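Local coordinates for surface layer protein (Geobacillus stearothermophilus, PDB 2RA1) that forms the crystalline protein layer on the outer surface of the bacterial cell, its N-terminal helical part probably attaching that layer to carbohydrate of the cell wall, at residues Q13-Y18 and E75-K80; R164-Y169 and K205-F210; I264-T269 and D297-T302. All blocks are in the same frame, centred on the assembly; numbering follows the deposited sequence.

Contact 1. Residues Q13-Y18 and E75-K80; sequences QMKEAY and ETYVFK
The carbonyl oxygen of Met14 lies 3.9 Å from Tyr77 CB, a van der Waals contact, while in its own helix it accepts a weak bond from Ala17 N. Tyr77 is the hub of this contact between helix 3-28 and the end of helix 63-77 in the N-terminal helical part of the protein. Its ring is approached in two ways. Lys15 comes over one face: CG stands 3.8 Å from the ring centroid and only 5° off the normal, a CH-pi contact. Because the lysine chain is extended beyond CG, its CD continues across the ring toward the phenol end, 4.0 Å from Tyr77 CZ. Tyr18 is met by an edge of the same ring, with CD2 of each residue 3.7 Å apart and the planes at 62°, an offset edge-to-face pair in which Tyr77 turns its edge to the face of Tyr18. Tyr18 CG lies opposite its own backbone nitrogen (chi1 157°), which swings the ring out to this neighbour. Beside the aromatic pair, Met14 CB rests 4.0 Å from Val78 CG1. Arg89, from helix 89-115, adds a cation-pi contact to Tyr18 and also touches Tyr77. The segments are therefore joined by dispersion and ring electrostatics, with the aliphatic stem of a lysine serving as an apolar lid on a tyrosine.

Contact 2. Residues R164-Y169 and K205-F210; sequences RDRLIY and KVTDAF
Tyr169 and Lys205 open the contact between the junction of helices 146-166 and 168-185 and the loop ahead of helix 211-228, a loop that contains an ST turn at Thr207 in the spectrin-like repeat region. The CH-pi contact comes first. Lys205 CB stands over one face of the Tyr169 ring, 3.8 Å from its centroid and 13° off the normal. Further out, Lys205 CD stays on the ring, 3.7 Å from Tyr169 CE2, before bends at chi3 and chi4 (-143° and 139°) lead the chain away, and NZ finds the carbonyl oxygen of Gln201. Apolar packing continues beside the helix break, where Thr207 CG2 lies against Leu167 CD1 at 3.9 Å. Leu167 also reaches Leu110 and Val114 of helix 89-115, which ties the break to the neighbouring helix. The same threonine methyl makes a van der Waals contact with a carbonyl, CG2 lying 3.4 Å from Arg166 O. Polar bonds stay within the segments or go to outside partners. On the helical side Arg164 NH1 forms a salt bridge with Asp165 OD1, 2.9 Å long and nearly in the guanidinium plane. On the loop side the Thr207 hydroxyl joins loop and helix: OG1 is bonded to Asp170 OD2 in helix 168-185 and also accepts from Ala209 N, at 3.1 Å.

Contact 3. Residues I264-T269 and D297-T302; sequences ITLKGT and DGKTYT
Leu266 and Tyr301 sit side by side on one face of two neighbouring antiparallel strands, 262-266 and 300-305, of the bacterial Ig-like domain. Their positions form a non-hydrogen-bonded pair, and Leu266 lays CD1 over one face of the tyrosine ring, 4.2 Å above the plane and displaced toward the rim. With CG set opposite the backbone nitrogen (chi1 178°), the leucine also brings CD1 within 4.0 Å of Lys299 CD, on a chain bent at chi2 and chi3. Ile264 CG2 comes to the same ring obliquely, 4.0 Å from Tyr301 CD2, while the phenol oxygen is bonded to the backbone nitrogen of Val296. Lys267 and Thr300 run side by side in the same direction, and their ends pair with the adjoining strand: Lys267 NZ with Glu322 and Thr300 OG1 with Thr324. The stem of Lys267 also packs on Thr302, CB to CG2 3.7 Å. Between the two backbones, Thr265 and Thr302 form a hydrogen-bonded pair with two bonds, and Lys267 N adds a third to Thr300 O at 3.1 Å. The first strand then leaves through a type II turn from Leu266 to Thr269, with Gly268 at positive phi (74°). Leu266 O receives both the nitrogen and the hydroxyl of Thr269. On the Thr265 and Thr302 face, a water donates to Thr302 O at 2.7 Å and is bonded to Thr265 OG1.

How the contacts relate
The three contacts follow one another along an elongated chain, and their segments share no strand or helix, though helix 89-115 borders both contact 1 and contact 2. Contacts 1 and 3 lie on opposite sides of the chain's centre, about 95 Å apart between centres. Contact 2 is the most central, about 44 Å from contact 1 and about 57 Å from contact 3, centre to centre. Each is partly buried, with no exposed touching residue in contact 1 but two in each of the others. Contacts 1 and 2 share one device, a lysine stem over a tyrosine face, without hydrogen bonds between segments. Contact 3, in the beta-rich part, is joined by three backbone hydrogen bonds, with side-chain packing on both faces.

Contact 1. Residues Q13-Y18 and E75-K80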
ATOM      1  N   GLN A  13      10.038 -57.994   4.427  1.00 29.94           N
ATOM      2  CA  GLN A  13      10.610 -56.967   5.298  1.00 27.73           C
ATOM      3  C   GLN A  13      10.578 -55.583   4.625  1.00 29.42           C
ATOM      4  O   GLN A  13      10.414 -54.558   5.281  1.00 32.55           O
ATOM      5  CB  GLN A  13      12.046 -57.343   5.614  1.00 33.75           C
ATOM      6  CG  GLN A  13      12.762 -56.402   6.522  1.00 48.15           C
ATOM      7  CD  GLN A  13      12.726 -56.870   7.941  1.00 65.47           C
ATOM      8  OE1 GLN A  13      11.787 -56.576   8.680  1.00 65.73           O
ATOM      9  NE2 GLN A  13      13.752 -57.622   8.339  1.00 76.81           N
ATOM     10  N   MET A  14      10.764 -55.571   3.308  1.00 29.53           N
ATOM     11  CA  MET A  14      10.709 -54.352   2.512  1.00 26.01           C
ATOM     12  C   MET A  14       9.322 -53.770   2.532  1.00 24.20           C
ATOM     13  O   MET A  14       9.140 -52.582   2.789  1.00 24.41           O
ATOM     14  CB  MET A  14      11.114 -54.651   1.083  1.00 22.64           C
ATOM     15  CG  MET A  14      12.573 -54.966   0.979  1.00 22.75           C
ATOM     16  SD  MET A  14      13.010 -55.503  -0.679  1.00 40.53           S
ATOM     17  CE  MET A  14      14.755 -55.704  -0.458  1.00 39.72           C
ATOM     18  N   LYS A  15       8.331 -54.609   2.290  1.00 24.77           N
ATOM     19  CA  LYS A  15       6.973 -54.121   2.343  1.00 30.11           C
ATOM     20  C   LYS A  15       6.630 -53.652   3.748  1.00 31.79           C
ATOM     21  O   LYS A  15       6.015 -52.604   3.917  1.00 42.98           O
ATOM     22  CB  LYS A  15       6.005 -55.181   1.863  1.00 37.73           C
ATOM     23  CG  LYS A  15       6.274 -55.668   0.437  1.00 35.59           C
ATOM     24  CD  LYS A  15       5.099 -56.515   0.012  1.00 41.23           C
ATOM     25  CE  LYS A  15       5.385 -57.385  -1.165  1.00 49.40           C
ATOM     26  NZ  LYS A  15       4.136 -58.100  -1.523  1.00 56.90           N
ATOM     27  N   GLU A  16       7.058 -54.410   4.752  0.50 25.07           N
ATOM     28  CA  GLU A  16       6.796 -54.077   6.146  0.50 18.79           C
ATOM     29  C   GLU A  16       7.176 -52.640   6.437  0.50 18.47           C
ATOM     30  O   GLU A  16       6.489 -51.935   7.166  0.50 18.73           O
ATOM     31  CB  GLU A  16       7.595 -55.006   7.053  0.50 19.13           C
ATOM     32  CG  GLU A  16       7.483 -54.675   8.530  0.50 24.15           C
ATOM     33  CD  GLU A  16       6.045 -54.679   9.013  0.50 31.37           C
ATOM     34  OE1 GLU A  16       5.249 -55.502   8.506  0.50 30.70           O
ATOM     35  OE2 GLU A  16       5.714 -53.860   9.902  0.50 35.82           O
ATOM     36  N   ALA A  17       8.285 -52.207   5.856  1.00 27.96           N
ATOM     37  CA  ALA A  17       8.743 -50.830   6.033  1.00 29.32           C
ATOM     38  C   ALA A  17       7.746 -49.800   5.497  1.00 33.73           C
ATOM     39  O   ALA A  17       7.596 -48.731   6.081  1.00 36.25           O
ATOM     40  CB  ALA A  17      10.145 -50.614   5.409  1.00 20.18           C
ATOM     41  N   TYR A  18       7.081 -50.117   4.394  1.00 30.45           N
ATOM     42  CA  TYR A  18       6.046 -49.246   3.845  1.00 26.67           C
ATOM     43  C   TYR A  18       4.793 -49.281   4.703  1.00 29.37           C
ATOM     44  O   TYR A  18       4.131 -48.268   4.883  1.00 31.62           O
ATOM     45  CB  TYR A  18       5.733 -49.652   2.390  1.00 33.44           C
ATOM     46  CG  TYR A  18       4.369 -49.254   1.857  1.00 35.20           C
ATOM     47  CD1 TYR A  18       4.063 -47.925   1.573  1.00 37.91           C
ATOM     48  CD2 TYR A  18       3.394 -50.213   1.607  1.00 41.44           C
ATOM     49  CE1 TYR A  18       2.820 -47.560   1.085  1.00 36.07           C
ATOM     50  CE2 TYR A  18       2.146 -49.856   1.104  1.00 41.72           C
ATOM     51  CZ  TYR A  18       1.868 -48.531   0.847  1.00 39.79           C
ATOM     52  OH  TYR A  18       0.633 -48.174   0.354  1.00 39.66           O
ATOM     53  N   GLU A  75      12.747 -51.274  -5.158  1.00 25.37           N
ATOM     54  CA  GLU A  75      12.520 -50.036  -5.866  1.00 27.14           C
ATOM     55  C   GLU A  75      11.106 -49.506  -5.698  1.00 31.54           C
ATOM     56  O   GLU A  75      10.871 -48.299  -5.790  1.00 34.22           O
ATOM     57  CB  GLU A  75      12.850 -50.226  -7.339  1.00 25.19           C
ATOM     58  CG  GLU A  75      14.354 -50.333  -7.592  1.00 31.71           C
ATOM     59  CD  GLU A  75      14.692 -50.508  -9.070  1.00 35.07           C
ATOM     60  OE1 GLU A  75      13.765 -50.570  -9.898  1.00 39.22           O
ATOM     61  OE2 GLU A  75      15.886 -50.590  -9.397  1.00 37.02           O
ATOM     62  N   THR A  76      10.168 -50.406  -5.446  1.00 32.13           N
ATOM     63  CA  THR A  76       8.777 -50.015  -5.308  1.00 30.47           C
ATOM     64  C   THR A  76       8.489 -49.522  -3.893  1.00 31.20           C
ATOM     65  O   THR A  76       7.857 -48.476  -3.699  1.00 31.42           O
ATOM     66  CB  THR A  76       7.831 -51.179  -5.656  1.00 28.58           C
ATOM     67  OG1 THR A  76       8.148 -51.673  -6.958  1.00 30.30           O
ATOM     68  CG2 THR A  76       6.389 -50.712  -5.647  1.00 26.28           C
ATOM     69  N   TYR A  77       8.986 -50.260  -2.904  1.00 29.24           N
ATOM     70  CA  TYR A  77       8.583 -50.044  -1.525  1.00 24.84           C
ATOM     71  C   TYR A  77       9.541 -49.193  -0.719  1.00 21.42           C
ATOM     72  O   TYR A  77       9.122 -48.496   0.188  1.00 25.74           O
ATOM     73  CB  TYR A  77       8.321 -51.373  -0.830  1.00 20.40           C
ATOM     74  CG  TYR A  77       7.070 -52.023  -1.334  1.00 19.24           C
ATOM     75  CD1 TYR A  77       7.107 -52.918  -2.400  1.00 28.91           C
ATOM     76  CD2 TYR A  77       5.845 -51.739  -0.755  1.00 19.98           C
ATOM     77  CE1 TYR A  77       5.960 -53.524  -2.868  1.00 28.47           C
ATOM     78  CE2 TYR A  77       4.691 -52.337  -1.206  1.00 28.58           C
ATOM     79  CZ  TYR A  77       4.756 -53.224  -2.267  1.00 33.13           C
ATOM     80  OH  TYR A  77       3.604 -53.806  -2.723  1.00 36.92           O
ATOM     81  N   VAL A  78      10.820 -49.236  -1.045  1.00 22.97           N
ATOM     82  CA  VAL A  78      11.780 -48.579  -0.191  1.00 20.29           C
ATOM     83  C   VAL A  78      12.485 -47.410  -0.856  1.00 29.67           C
ATOM     84  O   VAL A  78      12.241 -46.261  -0.499  1.00 29.80           O
ATOM     85  CB  VAL A  78      12.745 -49.599   0.537  1.00 35.20           C
ATOM     86  CG1 VAL A  78      12.476 -51.026   0.111  1.00 26.21           C
ATOM     87  CG2 VAL A  78      14.210 -49.221   0.388  1.00 34.39           C
ATOM     88  N   PHE A  79      13.342 -47.672  -1.827  1.00 29.68           N
ATOM     89  CA  PHE A  79      14.081 -46.572  -2.417  1.00 24.73           C
ATOM     90  C   PHE A  79      14.341 -46.751  -3.904  1.00 30.66           C
ATOM     91  O   PHE A  79      14.596 -47.864  -4.369  1.00 36.18           O
ATOM     92  CB  PHE A  79      15.410 -46.367  -1.690  1.00 28.08           C
ATOM     93  CG  PHE A  79      16.327 -45.404  -2.402  1.00 33.46           C
ATOM     94  CD1 PHE A  79      16.206 -44.030  -2.198  1.00 28.81           C
ATOM     95  CD2 PHE A  79      17.284 -45.865  -3.297  1.00 26.94           C
ATOM     96  CE1 PHE A  79      17.033 -43.141  -2.864  1.00 34.71           C
ATOM     97  CE2 PHE A  79      18.116 -44.988  -3.961  1.00 33.39           C
ATOM     98  CZ  PHE A  79      17.994 -43.620  -3.750  1.00 37.30           C
ATOM     99  N   LYS A  80      14.267 -45.641  -4.639  1.00 37.04           N
ATOM    100  CA  LYS A  80      14.660 -45.578  -6.060  1.00 32.85           C
ATOM    101  C   LYS A  80      15.027 -44.159  -6.501  1.00 37.19           C
ATOM    102  O   LYS A  80      14.333 -43.189  -6.168  1.00 40.20           O
ATOM    103  CB  LYS A  80      13.552 -46.108  -6.965  1.00 35.86           C
ATOM    104  CG  LYS A  80      14.007 -46.322  -8.412  1.00 40.07           C
ATOM    105  CD  LYS A  80      12.876 -46.825  -9.270  1.00 39.21           C
ATOM    106  CE  LYS A  80      13.403 -47.307 -10.595  1.00 45.28           C
ATOM    107  NZ  LYS A  80      12.548 -46.780 -11.692  1.00 52.76           N
TER

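Contact 2. Residues R164-Y169 and K205-F210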
ATOM      1  N   ARG A 164       2.622 -17.234   6.713  1.00 23.04           N
ATOM      2  CA  ARG A 164       3.424 -16.529   5.730  1.00 15.73           C
ATOM      3  C   ARG A 164       2.584 -15.477   5.040  1.00 22.91           C
ATOM      4  O   ARG A 164       2.966 -14.313   5.015  1.00 30.38           O
ATOM      5  CB  ARG A 164       4.021 -17.514   4.734  1.00 15.59           C
ATOM      6  CG  ARG A 164       4.835 -16.874   3.641  1.00 20.15           C
ATOM      7  CD  ARG A 164       3.930 -16.497   2.470  1.00 18.15           C
ATOM      8  NE  ARG A 164       4.710 -16.023   1.337  1.00 25.77           N
ATOM      9  CZ  ARG A 164       4.189 -15.454   0.260  1.00 30.62           C
ATOM     10  NH1 ARG A 164       2.867 -15.269   0.180  1.00 20.57           N
ATOM     11  NH2 ARG A 164       4.995 -15.061  -0.723  1.00 27.79           N
ATOM     12  N   ASP A 165       1.430 -15.865   4.501  1.00 21.42           N
ATOM     13  CA  ASP A 165       0.584 -14.910   3.777  1.00 14.98           C
ATOM     14  C   ASP A 165       0.254 -13.699   4.629  1.00 24.91           C
ATOM     15  O   ASP A 165       0.293 -12.558   4.156  1.00 26.71           O
ATOM     16  CB  ASP A 165      -0.715 -15.567   3.323  1.00 15.17           C
ATOM     17  CG  ASP A 165      -0.520 -16.499   2.151  1.00 23.45           C
ATOM     18  OD1 ASP A 165       0.495 -16.374   1.431  1.00 25.90           O
ATOM     19  OD2 ASP A 165      -1.383 -17.369   1.955  1.00 29.14           O
ATOM     20  N   ARG A 166      -0.041 -13.959   5.896  1.00 22.26           N
ATOM     21  CA  ARG A 166      -0.523 -12.939   6.806  1.00 25.26           C
ATOM     22  C   ARG A 166       0.503 -11.821   7.006  1.00 29.10           C
ATOM     23  O   ARG A 166       0.148 -10.683   7.336  1.00 34.47           O
ATOM     24  CB  ARG A 166      -0.919 -13.595   8.135  1.00 24.18           C
ATOM     25  CG  ARG A 166      -1.056 -12.684   9.309  1.00 39.11           C
ATOM     26  CD  ARG A 166      -1.451 -13.484  10.548  1.00 51.07           C
ATOM     27  NE  ARG A 166      -2.509 -14.451  10.261  1.00 50.83           N
ATOM     28  CZ  ARG A 166      -2.425 -15.754  10.521  1.00 55.28           C
ATOM     29  NH1 ARG A 166      -1.331 -16.255  11.084  1.00 51.82           N
ATOM     30  NH2 ARG A 166      -3.443 -16.557  10.232  1.00 56.96           N
ATOM     31  N   LEU A 167       1.770 -12.149   6.770  1.00 28.01           N
ATOM     32  CA  LEU A 167       2.877 -11.237   7.017  1.00 15.32           C
ATOM     33  C   LEU A 167       3.398 -10.488   5.794  1.00 20.24           C
ATOM     34  O   LEU A 167       4.403  -9.794   5.900  1.00 32.62           O
ATOM     35  CB  LEU A 167       4.033 -12.039   7.588  1.00 23.09           C
ATOM     36  CG  LEU A 167       4.229 -11.981   9.111  1.00 31.51           C
ATOM     37  CD1 LEU A 167       2.998 -11.436   9.822  1.00 29.79           C
ATOM     38  CD2 LEU A 167       4.612 -13.354   9.629  1.00 29.67           C
ATOM     39  N   ILE A 168       2.768 -10.653   4.633  1.00 20.95           N
ATOM     40  CA  ILE A 168       3.366 -10.136   3.389  1.00 21.27           C
ATOM     41  C   ILE A 168       3.477  -8.607   3.376  1.00 23.62           C
ATOM     42  O   ILE A 168       4.472  -8.050   2.899  1.00 22.40           O
ATOM     43  CB  ILE A 168       2.627 -10.640   2.104  1.00 32.47           C
ATOM     44  CG1 ILE A 168       3.318 -10.115   0.843  1.00 33.07           C
ATOM     45  CG2 ILE A 168       1.168 -10.226   2.092  1.00 29.16           C
ATOM     46  CD1 ILE A 168       2.904 -10.824  -0.420  1.00 24.17           C
ATOM     47  N   TYR A 169       2.462  -7.933   3.911  1.00 21.44           N
ATOM     48  CA  TYR A 169       2.485  -6.480   3.981  1.00 22.56           C
ATOM     49  C   TYR A 169       3.635  -6.021   4.852  1.00 28.86           C
ATOM     50  O   TYR A 169       4.387  -5.114   4.467  1.00 24.38           O
ATOM     51  CB  TYR A 169       1.154  -5.939   4.491  1.00 17.13           C
ATOM     52  CG  TYR A 169       0.014  -6.203   3.533  1.00 20.54           C
ATOM     53  CD1 TYR A 169      -0.913  -7.200   3.786  1.00 22.20           C
ATOM     54  CD2 TYR A 169      -0.145  -5.446   2.376  1.00 27.36           C
ATOM     55  CE1 TYR A 169      -1.968  -7.447   2.913  1.00 24.94           C
ATOM     56  CE2 TYR A 169      -1.194  -5.696   1.488  1.00 34.95           C
ATOM     57  CZ  TYR A 169      -2.100  -6.701   1.766  1.00 33.57           C
ATOM     58  OH  TYR A 169      -3.143  -6.955   0.911  1.00 35.94           O
ATOM     59  N   LYS A 205      -1.788  -1.754   6.170  1.00 34.95           N
ATOM     60  CA  LYS A 205      -2.183  -3.159   6.251  1.00 31.95           C
ATOM     61  C   LYS A 205      -1.220  -4.046   7.052  1.00 30.06           C
ATOM     62  O   LYS A 205      -1.465  -5.231   7.214  1.00 37.07           O
ATOM     63  CB  LYS A 205      -2.440  -3.723   4.854  1.00 33.94           C
ATOM     64  CG  LYS A 205      -3.715  -3.176   4.233  1.00 45.56           C
ATOM     65  CD  LYS A 205      -3.662  -3.221   2.719  1.00 55.42           C
ATOM     66  CE  LYS A 205      -4.345  -2.003   2.101  1.00 59.85           C
ATOM     67  NZ  LYS A 205      -3.553  -1.489   0.943  1.00 60.42           N
ATOM     68  N   VAL A 206      -0.132  -3.481   7.558  1.00 27.72           N
ATOM     69  CA  VAL A 206       0.758  -4.280   8.389  1.00 36.05           C
ATOM     70  C   VAL A 206      -0.037  -4.818   9.583  1.00 39.71           C
ATOM     71  O   VAL A 206      -1.065  -4.256   9.952  1.00 32.21           O
ATOM     72  CB  VAL A 206       2.012  -3.493   8.874  1.00 25.14           C
ATOM     73  CG1 VAL A 206       2.835  -3.001   7.686  1.00 23.33           C
ATOM     74  CG2 VAL A 206       1.604  -2.330   9.749  1.00 23.75           C
ATOM     75  N   THR A 207       0.429  -5.926  10.150  1.00 34.97           N
ATOM     76  CA  THR A 207      -0.193  -6.524  11.322  1.00 36.33           C
ATOM     77  C   THR A 207       0.279  -5.813  12.574  1.00 38.71           C
ATOM     78  O   THR A 207       1.051  -4.864  12.512  1.00 42.93           O
ATOM     79  CB  THR A 207       0.218  -8.005  11.499  1.00 31.16           C
ATOM     80  OG1 THR A 207       1.553  -8.066  12.022  1.00 28.69           O
ATOM     81  CG2 THR A 207       0.161  -8.738  10.180  1.00 26.22           C
ATOM     82  N   ASP A 208      -0.173  -6.300  13.720  1.00 41.76           N
ATOM     83  CA  ASP A 208       0.224  -5.730  14.998  1.00 37.59           C
ATOM     84  C   ASP A 208       1.657  -6.031  15.400  1.00 33.56           C
ATOM     85  O   ASP A 208       2.273  -5.272  16.131  1.00 40.42           O
ATOM     86  CB  ASP A 208      -0.732  -6.202  16.080  1.00 42.55           C
ATOM     87  CG  ASP A 208      -2.025  -5.412  16.082  1.00 59.46           C
ATOM     88  OD1 ASP A 208      -1.999  -4.254  15.629  1.00 60.07           O
ATOM     89  OD2 ASP A 208      -3.061  -5.939  16.537  1.00 72.24           O
ATOM     90  N   ALA A 209       2.190  -7.135  14.908  1.00 38.28           N
ATOM     91  CA  ALA A 209       3.493  -7.624  15.347  1.00 40.77           C
ATOM     92  C   ALA A 209       4.615  -6.575  15.353  1.00 43.10           C
ATOM     93  O   ALA A 209       5.427  -6.534  16.281  1.00 45.51           O
ATOM     94  CB  ALA A 209       3.890  -8.834  14.516  1.00 44.40           C
ATOM     95  N   PHE A 210       4.668  -5.738  14.321  1.00 37.54           N
ATOM     96  CA  PHE A 210       5.772  -4.790  14.179  1.00 38.29           C
ATOM     97  C   PHE A 210       5.263  -3.406  13.776  1.00 34.28           C
ATOM     98  O   PHE A 210       6.003  -2.615  13.199  1.00 34.43           O
ATOM     99  CB  PHE A 210       6.769  -5.258  13.105  1.00 34.25           C
ATOM    100  CG  PHE A 210       7.051  -6.736  13.112  1.00 35.19           C
ATOM    101  CD1 PHE A 210       6.408  -7.581  12.220  1.00 33.27           C
ATOM    102  CD2 PHE A 210       7.976  -7.278  13.997  1.00 39.46           C
ATOM    103  CE1 PHE A 210       6.662  -8.947  12.215  1.00 33.07           C
ATOM    104  CE2 PHE A 210       8.238  -8.641  14.004  1.00 38.05           C
ATOM    105  CZ  PHE A 210       7.581  -9.482  13.117  1.00 33.80           C
TER

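Contact 3. Residues I264-T269 and D297-T302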
ATOM      1  N   ILE A 264       6.769  42.165  -9.586  1.00 32.61           N
ATOM      2  CA  ILE A 264       5.568  42.022 -10.388  1.00 33.30           C
ATOM      3  C   ILE A 264       5.631  43.032 -11.514  1.00 40.29           C
ATOM      4  O   ILE A 264       5.691  44.252 -11.277  1.00 37.20           O
ATOM      5  CB  ILE A 264       4.271  42.270  -9.568  1.00 26.20           C
ATOM      6  CG1 ILE A 264       4.250  41.431  -8.291  1.00 28.31           C
ATOM      7  CG2 ILE A 264       3.035  41.976 -10.403  1.00 28.77           C
ATOM      8  CD1 ILE A 264       4.907  42.093  -7.126  1.00 26.82           C
ATOM      9  N   THR A 265       5.631  42.519 -12.739  1.00 39.61           N
ATOM     10  CA  THR A 265       5.694  43.357 -13.924  1.00 29.09           C
ATOM     11  C   THR A 265       4.514  43.070 -14.838  1.00 25.68           C
ATOM     12  O   THR A 265       4.173  41.909 -15.093  1.00 28.46           O
ATOM     13  CB  THR A 265       6.994  43.113 -14.707  1.00 33.65           C
ATOM     14  OG1 THR A 265       8.123  43.291 -13.840  1.00 30.50           O
ATOM     15  CG2 THR A 265       7.091  44.080 -15.881  1.00 33.62           C
ATOM     16  N   LEU A 266       3.867  44.136 -15.298  1.00 25.81           N
ATOM     17  CA  LEU A 266       2.955  44.052 -16.428  1.00 35.29           C
ATOM     18  C   LEU A 266       3.748  43.467 -17.579  1.00 34.78           C
ATOM     19  O   LEU A 266       4.626  44.126 -18.114  1.00 42.68           O
ATOM     20  CB  LEU A 266       2.455  45.450 -16.795  1.00 44.73           C
ATOM     21  CG  LEU A 266       1.525  45.562 -18.004  1.00 49.19           C
ATOM     22  CD1 LEU A 266       0.505  44.434 -18.036  1.00 48.03           C
ATOM     23  CD2 LEU A 266       0.831  46.918 -17.996  1.00 44.46           C
ATOM     24  N   LYS A 267       3.447  42.227 -17.943  1.00 39.32           N
ATOM     25  CA  LYS A 267       4.315  41.457 -18.826  1.00 43.71           C
ATOM     26  C   LYS A 267       4.653  42.155 -20.135  1.00 55.33           C
ATOM     27  O   LYS A 267       3.778  42.729 -20.788  1.00 56.16           O
ATOM     28  CB  LYS A 267       3.702  40.096 -19.125  1.00 41.37           C
ATOM     29  CG  LYS A 267       4.372  39.393 -20.290  1.00 37.73           C
ATOM     30  CD  LYS A 267       3.747  38.031 -20.522  1.00 41.65           C
ATOM     31  CE  LYS A 267       4.390  37.294 -21.686  1.00 45.82           C
ATOM     32  NZ  LYS A 267       4.317  35.825 -21.464  1.00 42.33           N
ATOM     33  N   GLY A 268       5.931  42.102 -20.504  1.00 62.02           N
ATOM     34  CA  GLY A 268       6.391  42.644 -21.772  1.00 63.37           C
ATOM     35  C   GLY A 268       6.454  44.160 -21.814  1.00 61.66           C
ATOM     36  O   GLY A 268       6.742  44.755 -22.848  1.00 67.39           O
ATOM     37  N   THR A 269       6.181  44.794 -20.686  1.00 53.86           N
ATOM     38  CA  THR A 269       6.318  46.234 -20.589  1.00 49.81           C
ATOM     39  C   THR A 269       7.244  46.550 -19.420  1.00 55.43           C
ATOM     40  O   THR A 269       7.861  45.652 -18.851  1.00 52.75           O
ATOM     41  CB  THR A 269       4.957  46.907 -20.403  1.00 45.06           C
ATOM     42  OG1 THR A 269       4.648  46.992 -19.010  1.00 47.64           O
ATOM     43  CG2 THR A 269       3.871  46.098 -21.126  1.00 44.42           C
ATOM     44  N   ASP A 297      -7.875  44.381 -15.591  1.00 51.13           N
ATOM     45  CA  ASP A 297      -8.667  43.315 -16.173  1.00 47.57           C
ATOM     46  C   ASP A 297      -8.101  42.901 -17.532  1.00 45.85           C
ATOM     47  O   ASP A 297      -7.853  43.742 -18.393  1.00 45.34           O
ATOM     48  CB  ASP A 297     -10.119  43.805 -16.300  1.00 48.58           C
ATOM     49  CG  ASP A 297     -11.074  42.730 -16.770  1.00 55.99           C
ATOM     50  OD1 ASP A 297     -12.254  43.058 -17.008  1.00 58.97           O
ATOM     51  OD2 ASP A 297     -10.652  41.562 -16.903  1.00 57.15           O
ATOM     52  N   GLY A 298      -7.888  41.599 -17.705  1.00 47.38           N
ATOM     53  CA  GLY A 298      -7.438  41.035 -18.967  1.00 41.73           C
ATOM     54  C   GLY A 298      -5.942  41.098 -19.217  1.00 47.32           C
ATOM     55  O   GLY A 298      -5.479  40.754 -20.303  1.00 48.58           O
ATOM     56  N   LYS A 299      -5.179  41.533 -18.217  1.00 50.05           N
ATOM     57  CA  LYS A 299      -3.732  41.643 -18.362  1.00 41.38           C
ATOM     58  C   LYS A 299      -2.973  40.491 -17.723  1.00 43.35           C
ATOM     59  O   LYS A 299      -3.431  39.873 -16.767  1.00 45.36           O
ATOM     60  CB  LYS A 299      -3.224  42.974 -17.803  1.00 46.95           C
ATOM     61  CG  LYS A 299      -3.598  44.188 -18.647  1.00 49.97           C
ATOM     62  CD  LYS A 299      -2.949  44.102 -20.011  1.00 50.79           C
ATOM     63  CE  LYS A 299      -3.839  44.658 -21.105  1.00 52.58           C
ATOM     64  NZ  LYS A 299      -3.326  44.269 -22.461  1.00 55.13           N
ATOM     65  N   THR A 300      -1.791  40.216 -18.263  1.00 49.80           N
ATOM     66  CA  THR A 300      -0.941  39.151 -17.759  1.00 40.07           C
ATOM     67  C   THR A 300       0.235  39.780 -17.011  1.00 35.70           C
ATOM     68  O   THR A 300       0.760  40.832 -17.406  1.00 30.06           O
ATOM     69  CB  THR A 300      -0.470  38.236 -18.916  1.00 44.15           C
ATOM     70  OG1 THR A 300      -1.612  37.591 -19.506  1.00 44.05           O
ATOM     71  CG2 THR A 300       0.490  37.176 -18.418  1.00 40.56           C
ATOM     72  N   TYR A 301       0.624  39.153 -15.908  1.00 30.32           N
ATOM     73  CA  TYR A 301       1.641  39.728 -15.041  1.00 31.27           C
ATOM     74  C   TYR A 301       2.696  38.702 -14.790  1.00 36.50           C
ATOM     75  O   TYR A 301       2.399  37.520 -14.641  1.00 39.31           O
ATOM     76  CB  TYR A 301       1.026  40.207 -13.706  1.00 30.85           C
ATOM     77  CG  TYR A 301       0.196  41.459 -13.871  1.00 34.07           C
ATOM     78  CD1 TYR A 301      -1.129  41.386 -14.295  1.00 36.70           C
ATOM     79  CD2 TYR A 301       0.742  42.717 -13.646  1.00 36.58           C
ATOM     80  CE1 TYR A 301      -1.890  42.531 -14.473  1.00 32.47           C
ATOM     81  CE2 TYR A 301      -0.012  43.867 -13.828  1.00 32.88           C
ATOM     82  CZ  TYR A 301      -1.324  43.766 -14.241  1.00 32.79           C
ATOM     83  OH  TYR A 301      -2.074  44.911 -14.428  1.00 37.89           O
ATOM     84  N   THR A 302       3.943  39.141 -14.763  1.00 42.48           N
ATOM     85  CA  THR A 302       5.014  38.212 -14.439  1.00 41.19           C
ATOM     86  C   THR A 302       5.600  38.465 -13.022  1.00 36.06           C
ATOM     87  O   THR A 302       5.983  39.579 -12.665  1.00 36.20           O
ATOM     88  CB  THR A 302       6.052  38.073 -15.612  1.00 38.37           C
ATOM     89  OG1 THR A 302       7.351  37.790 -15.098  1.00 41.72           O
ATOM     90  CG2 THR A 302       6.114  39.328 -16.434  1.00 47.81           C
TER
HETATM   91  O   HOH W   1       8.485  40.554 -12.519  1.00 35.18           O